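Local coordinates for protein probable transcriptional regulator (Pseudomonas aeruginosa, PDB 2ESN) that probably acts as a LysR-type transcriptional regulator, with a helix-turn-helix domain likely to bind DNA and a substrate-binding-like domain likely to sense a small effector, at residues T102-A107 with R150-L155; A107-A112 with L233-A238; E166-H171 with R281-V286. All blocks are in the same frame, centred on the assembly; numbering follows the deposited sequence.

Contact 1. Residues T102-A107 with R150-L155; sequences TFVFAA and RIDFAL
The tight side is aromatic. Phe105 and Phe153 lie side by side on one face of the sheet, with centroids 5.2 Å apart and planes at 26°. The rings barely overlap, so CD1 of Phe153 sits over the rim of one Phe105 face. Phe153 CB reaches Phe105 CD1 at 3.6 Å. Leu155 CD2 meets the same CD1 at the ring edge, and Met297 packs on both rings. On the other face Ala106 CB lies 3.9 Å from Ala154 CB. Backbone hydrogen bonds of a parallel pair join the strands: Phe153 N to Val104 O at 3.2 Å, Ala106 N to Phe153 O and Leu155 N to Ala106 O, both 3.0 Å. Asp152 OD2 extends the pattern, accepting Val104 N at 2.9 Å through its anti lone pair. OD1 is hydrogen-bonded to His294 and salt-bridged to Arg101. The Val104 and Ile151 side chains cross at about a right angle, CG1 to CG1 4.0 Å. The loose side is Arg150, exposed, its CB pointing away from strand 102-107. Strand 102-107 also pairs with 131-136, and beta-alpha-beta crossovers link these strands, as in the type II periplasmic binding protein fold of LysR effector domains.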
# COMPACT_ATOMS: atom_id res chain seq x y z
N THR C 102 -25.33 4.30 -0.41
CA THR C 102 -24.42 5.29 0.12
C THR C 102 -23.61 5.72 -1.08
O THR C 102 -23.05 4.88 -1.78
CB THR C 102 -23.55 4.69 1.22
OG1 THR C 102 -24.41 4.20 2.25
CG2 THR C 102 -22.57 5.69 1.88
N PHE C 103 -23.67 7.02 -1.40
CA PHE C 103 -22.77 7.68 -2.32
C PHE C 103 -21.52 8.18 -1.59
O PHE C 103 -21.62 8.78 -0.50
CB PHE C 103 -23.49 8.80 -3.06
CG PHE C 103 -24.57 8.31 -3.96
CD1 PHE C 103 -25.84 8.01 -3.45
CD2 PHE C 103 -24.31 8.10 -5.30
CE1 PHE C 103 -26.85 7.49 -4.24
CE2 PHE C 103 -25.28 7.62 -6.12
CZ PHE C 103 -26.59 7.35 -5.62
N VAL C 104 -20.35 7.90 -2.17
CA VAL C 104 -19.05 8.24 -1.53
C VAL C 104 -18.41 9.33 -2.37
O VAL C 104 -18.26 9.17 -3.57
CB VAL C 104 -18.09 7.03 -1.38
CG1 VAL C 104 -16.71 7.45 -0.70
CG2 VAL C 104 -18.75 5.88 -0.60
N PHE C 105 -18.16 10.48 -1.74
CA PHE C 105 -17.57 11.60 -2.43
C PHE C 105 -16.23 11.92 -1.77
O PHE C 105 -16.10 11.79 -0.57
CB PHE C 105 -18.44 12.89 -2.31
CG PHE C 105 -19.72 12.89 -3.11
CD1 PHE C 105 -19.85 13.73 -4.19
CD2 PHE C 105 -20.82 12.14 -2.71
CE1 PHE C 105 -21.06 13.79 -4.94
CE2 PHE C 105 -22.07 12.23 -3.42
CZ PHE C 105 -22.15 13.04 -4.55
N ALA C 106 -15.27 12.34 -2.59
CA ALA C 106 -13.96 12.82 -2.19
C ALA C 106 -14.20 14.27 -2.18
O ALA C 106 -14.79 14.82 -3.10
CB ALA C 106 -12.93 12.53 -3.25
N ALA C 107 -13.75 14.94 -1.13
CA ALA C 107 -14.27 16.32 -0.92
C ALA C 107 -13.33 17.11 -0.08
O ALA C 107 -12.36 16.52 0.47
CB ALA C 107 -15.63 16.26 -0.23
N ARG C 150 -14.48 2.66 -5.49
CA ARG C 150 -14.32 2.87 -4.03
C ARG C 150 -14.85 4.27 -3.66
O ARG C 150 -15.29 4.50 -2.53
CB ARG C 150 -12.84 2.81 -3.63
CG ARG C 150 -12.47 2.03 -2.33
CD ARG C 150 -10.92 2.08 -2.16
NE ARG C 150 -10.32 2.41 -3.47
CZ ARG C 150 -9.35 1.75 -4.11
NH1 ARG C 150 -8.95 2.16 -5.32
NH2 ARG C 150 -8.75 0.70 -3.53
N ILE C 151 -14.80 5.18 -4.64
CA ILE C 151 -15.34 6.52 -4.55
C ILE C 151 -16.19 6.68 -5.82
O ILE C 151 -15.73 6.42 -6.94
CB ILE C 151 -14.17 7.56 -4.55
CG1 ILE C 151 -13.52 7.67 -3.18
CG2 ILE C 151 -14.60 8.91 -5.00
CD1 ILE C 151 -12.08 8.31 -3.22
N ASP C 152 -17.43 7.11 -5.63
CA ASP C 152 -18.36 7.37 -6.72
C ASP C 152 -17.97 8.65 -7.43
O ASP C 152 -17.96 8.70 -8.64
CB ASP C 152 -19.82 7.44 -6.17
CG ASP C 152 -20.29 6.11 -5.54
OD1 ASP C 152 -20.52 5.16 -6.27
OD2 ASP C 152 -20.41 5.98 -4.31
N PHE C 153 -17.64 9.69 -6.66
CA PHE C 153 -17.45 11.02 -7.22
C PHE C 153 -16.37 11.82 -6.47
O PHE C 153 -16.07 11.54 -5.34
CB PHE C 153 -18.74 11.85 -7.08
CG PHE C 153 -19.92 11.32 -7.84
CD1 PHE C 153 -20.91 10.61 -7.19
CD2 PHE C 153 -20.06 11.59 -9.19
CE1 PHE C 153 -22.04 10.15 -7.88
CE2 PHE C 153 -21.15 11.09 -9.92
CZ PHE C 153 -22.16 10.40 -9.27
N ALA C 154 -15.87 12.87 -7.10
CA ALA C 154 -14.93 13.77 -6.45
C ALA C 154 -15.40 15.17 -6.71
O ALA C 154 -16.06 15.42 -7.72
CB ALA C 154 -13.51 13.53 -6.95
N LEU C 155 -15.09 16.08 -5.79
CA LEU C 155 -15.53 17.47 -5.93
C LEU C 155 -14.30 18.39 -5.95
O LEU C 155 -13.31 18.10 -5.29
CB LEU C 155 -16.39 17.88 -4.71
CG LEU C 155 -17.62 17.02 -4.36
CD1 LEU C 155 -18.36 17.55 -3.10
CD2 LEU C 155 -18.59 17.02 -5.56

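Contact 2. Residues A107-A112 with L233-A238; sequences ATDYTA and LPTVLA
Asp109 OD2 is held by one straight bond, from Leu237 N at 3.0 Å with an N-H...O angle of 169°. The other oxygen, Asp109 OD1, takes a second bond, from Val236 N at 3.2 Å. That donor lies 25° above the carboxylate plane. Two N-H groups therefore grip the one carboxylate, though OD2 is crowded in the model and its place is less sure. The motif is an acidic side chain set against the N-terminal end of a helix from a distant part of the chain. Here it joins the start of helix 109-126 to the start of helix 236-244, across the two lobes of the LysR effector-binding fold. In relatives the effector sits in the cleft between these lobes. The first-turn N-H groups probably stabilise the ionised carboxylate. Thr235 is at the N-cap position of helix 236-244, but its own side chain makes no capping bond. Asp109 CG takes the crowded position between N and the carbonyl carbon (chi1 89°), which sends the carboxylate across to the second helix. Leu237 also packs on Leu237 of a second subunit, so the site lies beside a subunit interface. A water accepts from Asp109 N at 2.9 Å and donates to Pro234 O at 2.9 Å. Beside this, Val236 CG2 touches Tyr110 CB at 3.8 Å, while Tyr110 OH bonds to Tyr278 OH.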
# COMPACT_ATOMS: atom_id res chain seq x y z
N ALA C 107 -13.75 14.94 -1.13
CA ALA C 107 -14.27 16.32 -0.92
C ALA C 107 -13.33 17.11 -0.08
O ALA C 107 -12.36 16.52 0.47
CB ALA C 107 -15.63 16.26 -0.23
N THR C 108 -13.59 18.42 0.01
CA THR C 108 -12.90 19.22 1.01
C THR C 108 -13.93 19.81 2.02
O THR C 108 -15.12 19.63 1.82
CB THR C 108 -12.12 20.35 0.34
OG1 THR C 108 -13.03 21.16 -0.40
CG2 THR C 108 -11.04 19.79 -0.59
N ASP C 109 -13.48 20.52 3.06
CA ASP C 109 -14.45 21.23 3.87
C ASP C 109 -15.21 22.25 3.01
O ASP C 109 -16.40 22.38 3.14
CB ASP C 109 -13.80 21.84 5.13
CG ASP C 109 -13.28 23.24 4.90
OD1 ASP C 109 -12.63 23.44 3.84
OD2 ASP C 109 -13.59 24.12 5.74
N TYR C 110 -14.57 22.92 2.07
CA TYR C 110 -15.31 23.89 1.28
C TYR C 110 -16.40 23.27 0.42
O TYR C 110 -17.49 23.76 0.37
CB TYR C 110 -14.41 24.83 0.44
CG TYR C 110 -15.25 25.74 -0.38
CD1 TYR C 110 -16.17 26.56 0.22
CD2 TYR C 110 -15.15 25.78 -1.76
CE1 TYR C 110 -16.99 27.41 -0.50
CE2 TYR C 110 -15.97 26.64 -2.50
CZ TYR C 110 -16.91 27.42 -1.85
OH TYR C 110 -17.81 28.25 -2.53
N THR C 111 -16.10 22.18 -0.28
CA THR C 111 -17.05 21.62 -1.21
C THR C 111 -18.15 20.86 -0.43
O THR C 111 -19.29 20.80 -0.84
CB THR C 111 -16.34 20.72 -2.30
OG1 THR C 111 -15.52 19.73 -1.67
CG2 THR C 111 -15.49 21.56 -3.31
N ALA C 112 -17.81 20.28 0.70
CA ALA C 112 -18.85 19.71 1.58
C ALA C 112 -19.83 20.81 2.02
O ALA C 112 -21.06 20.65 1.96
CB ALA C 112 -18.19 19.00 2.79
N LEU C 233 -3.51 25.97 6.07
CA LEU C 233 -4.41 24.96 6.71
C LEU C 233 -5.33 24.50 5.62
O LEU C 233 -5.46 25.17 4.60
CB LEU C 233 -5.22 25.52 7.91
CG LEU C 233 -6.24 26.66 7.72
CD1 LEU C 233 -7.09 26.86 9.03
CD2 LEU C 233 -5.57 27.99 7.30
N PRO C 234 -5.87 23.30 5.77
CA PRO C 234 -6.66 22.70 4.70
C PRO C 234 -8.13 23.14 4.71
O PRO C 234 -8.86 22.85 3.74
CB PRO C 234 -6.54 21.18 5.03
CG PRO C 234 -5.77 21.07 6.31
CD PRO C 234 -5.68 22.39 6.92
N THR C 235 -8.57 23.83 5.77
CA THR C 235 -9.99 24.18 6.00
C THR C 235 -10.21 25.69 5.75
O THR C 235 -9.69 26.50 6.52
CB THR C 235 -10.29 24.24 7.53
OG1 THR C 235 -9.41 23.46 8.34
CG2 THR C 235 -11.69 24.14 7.89
N VAL C 236 -11.07 26.05 4.78
CA VAL C 236 -11.58 27.41 4.56
C VAL C 236 -12.39 27.93 5.75
O VAL C 236 -12.23 29.08 6.18
CB VAL C 236 -12.47 27.48 3.30
CG1 VAL C 236 -12.75 28.94 2.89
CG2 VAL C 236 -11.76 26.91 2.20
N LEU C 237 -13.24 27.06 6.34
CA LEU C 237 -14.14 27.57 7.33
C LEU C 237 -13.40 27.89 8.62
O LEU C 237 -13.66 28.94 9.19
CB LEU C 237 -15.37 26.65 7.53
CG LEU C 237 -16.33 26.40 6.37
CD1 LEU C 237 -17.51 25.46 6.86
CD2 LEU C 237 -16.86 27.69 5.71
N ALA C 238 -12.48 27.05 9.06
CA ALA C 238 -11.65 27.44 10.19
C ALA C 238 -10.80 28.68 9.83
O ALA C 238 -10.53 29.49 10.70
CB ALA C 238 -10.77 26.30 10.66
O HOH W 1 -10.59 20.59 3.44

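Contact 3. Residues E166-H171 with R281-V286; sequences EGIQAH and RLYSHV
The His285 ring has Gly167 O over one face, 3.7 Å above the plane and offset toward the rim. The Arg281 guanidinium meets Ala170 with its edge: CB lies in the plane, 3.5 Å from both NE and NH2. That chain bends at chi2 and chi3. Arg281 NH1 and NE form salt bridges with Asp158 and Asp172, which probably offset its charge, and Tyr283 OH is hydrogen-bonded to Asp158 and Lys140. The His171 ring is approached in plane at its edge by a water, 2.9 Å from ND1. The same water donates to Leu282 O and bonds to Ser284 OG. Ala170 CB also touches Tyr283 CD2, at 3.7 Å. The backbones form an antiparallel ladder. Gln169 with Ser284 and His171 with Leu282 are hydrogen-bonded pairs; Ile168 with His285 and Ala170 with Tyr283 are non-hydrogen-bonded pairs. Strand 278-285 is thereby flanked by 153-157 and 168-183; the latter also pairs with 249-253 further along, consistent with the strands that cross between the lobes of LysR effector domains. The Gln169 side chain adds a bond of its own. Its CG takes the crowded position (chi1 61°), and the extended chain brings NE2 to Ser284 OG at 3.2 Å, nearly in the amide plane. On the same face Leu282 packs on Ile298 and Leu301 of helix 293-303. At the end of the ladder Gly167 takes a positive phi (86°), and its O accepts Val286 N at 2.7 Å, while Val286 CG2 lies 3.3 Å from that oxygen.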
# COMPACT_ATOMS: atom_id res chain seq x y z
N GLU C 166 -7.59 10.80 -18.33
CA GLU C 166 -8.31 9.91 -19.23
C GLU C 166 -9.25 9.03 -18.46
O GLU C 166 -8.88 8.45 -17.43
CB GLU C 166 -7.39 9.05 -20.10
CG GLU C 166 -7.94 8.89 -21.52
CD GLU C 166 -7.49 7.60 -22.22
OE1 GLU C 166 -8.39 6.79 -22.60
OE2 GLU C 166 -6.25 7.40 -22.38
N GLY C 167 -10.47 8.91 -18.96
CA GLY C 167 -11.50 8.23 -18.21
C GLY C 167 -12.26 9.10 -17.20
O GLY C 167 -13.27 8.65 -16.66
N ILE C 168 -11.78 10.32 -16.95
CA ILE C 168 -12.51 11.26 -16.08
C ILE C 168 -13.42 12.20 -16.87
O ILE C 168 -12.97 12.87 -17.80
CB ILE C 168 -11.57 12.10 -15.19
CG1 ILE C 168 -10.72 11.20 -14.29
CG2 ILE C 168 -12.36 13.14 -14.38
CD1 ILE C 168 -11.37 9.89 -13.89
N GLN C 169 -14.69 12.22 -16.49
CA GLN C 169 -15.62 13.28 -16.93
C GLN C 169 -16.00 14.19 -15.72
O GLN C 169 -15.97 13.76 -14.55
CB GLN C 169 -16.89 12.64 -17.53
CG GLN C 169 -17.67 11.75 -16.54
CD GLN C 169 -18.80 10.93 -17.16
OE1 GLN C 169 -19.05 11.01 -18.38
NE2 GLN C 169 -19.48 10.10 -16.33
N ALA C 170 -16.41 15.43 -16.02
CA ALA C 170 -16.70 16.46 -15.04
C ALA C 170 -18.02 17.17 -15.40
O ALA C 170 -18.36 17.31 -16.59
CB ALA C 170 -15.58 17.46 -15.00
N HIS C 171 -18.77 17.58 -14.38
CA HIS C 171 -19.97 18.36 -14.60
C HIS C 171 -19.98 19.54 -13.66
O HIS C 171 -19.83 19.38 -12.43
CB HIS C 171 -21.23 17.49 -14.41
CG HIS C 171 -21.46 16.52 -15.53
ND1 HIS C 171 -20.97 15.22 -15.50
CD2 HIS C 171 -22.12 16.65 -16.70
CE1 HIS C 171 -21.33 14.60 -16.61
NE2 HIS C 171 -22.04 15.45 -17.36
N ARG C 281 -16.93 21.53 -9.56
CA ARG C 281 -17.40 20.48 -10.42
C ARG C 281 -17.45 19.13 -9.77
O ARG C 281 -16.92 18.88 -8.70
CB ARG C 281 -16.66 20.43 -11.77
CG ARG C 281 -15.22 20.75 -11.69
CD ARG C 281 -14.80 21.56 -12.90
NE ARG C 281 -15.08 20.85 -14.12
CZ ARG C 281 -14.94 21.36 -15.34
NH1 ARG C 281 -14.52 22.63 -15.48
NH2 ARG C 281 -15.20 20.61 -16.41
N LEU C 282 -18.20 18.28 -10.45
CA LEU C 282 -18.44 16.95 -9.97
C LEU C 282 -17.67 16.08 -10.96
O LEU C 282 -17.98 16.08 -12.14
CB LEU C 282 -19.94 16.69 -10.01
CG LEU C 282 -20.37 15.28 -9.66
CD1 LEU C 282 -20.11 15.06 -8.15
CD2 LEU C 282 -21.86 14.97 -10.08
N TYR C 283 -16.67 15.37 -10.47
CA TYR C 283 -15.91 14.46 -11.29
C TYR C 283 -16.29 12.99 -11.07
O TYR C 283 -16.55 12.55 -9.94
CB TYR C 283 -14.43 14.58 -11.00
CG TYR C 283 -13.86 15.97 -11.06
CD1 TYR C 283 -13.77 16.75 -9.90
CD2 TYR C 283 -13.33 16.48 -12.25
CE1 TYR C 283 -13.23 17.99 -9.91
CE2 TYR C 283 -12.77 17.77 -12.28
CZ TYR C 283 -12.72 18.51 -11.09
OH TYR C 283 -12.17 19.79 -11.06
N SER C 284 -16.32 12.25 -12.19
CA SER C 284 -16.48 10.82 -12.18
C SER C 284 -15.72 10.16 -13.33
O SER C 284 -15.36 10.81 -14.33
CB SER C 284 -17.95 10.42 -12.27
OG SER C 284 -18.49 11.00 -13.42
N HIS C 285 -15.47 8.87 -13.12
CA HIS C 285 -14.97 7.94 -14.12
C HIS C 285 -16.06 7.48 -15.11
O HIS C 285 -17.15 7.07 -14.69
CB HIS C 285 -14.41 6.72 -13.40
CG HIS C 285 -13.42 5.94 -14.20
ND1 HIS C 285 -13.80 5.12 -15.24
CD2 HIS C 285 -12.07 5.87 -14.13
CE1 HIS C 285 -12.72 4.58 -15.78
NE2 HIS C 285 -11.66 5.02 -15.12
N VAL C 286 -15.74 7.54 -16.41
CA VAL C 286 -16.58 7.03 -17.52
C VAL C 286 -17.16 5.61 -17.27
O VAL C 286 -18.29 5.35 -17.66
CB VAL C 286 -15.87 7.14 -18.91
CG1 VAL C 286 -16.79 6.74 -20.04
CG2 VAL C 286 -15.38 8.57 -19.16
O HOH W 2 -19.70 13.81 -13.31

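Contacts 1 and 3 belong to one sheet. Strands 153-157 and 278-285 are neighbours in it, and Ala154 O probably accepts Tyr283 N at 2.8 Å. Leu282 of contact 3 packs against Phe105, Phe153 and Leu155 of contact 1. Contact 1 is the central one, parallel and mostly buried, with aromatic packing on one face. Contact 3 is antiparallel, only partly buried and richer in polar side chains and water. Contact 2 is buried but joins no strands. It shares Ala107 with contact 1, where strand 102-107 runs on to helix 109-126, and relies on a carboxylate between two helix starts beside a second subunit. Contacts 2 and 3 do not touch.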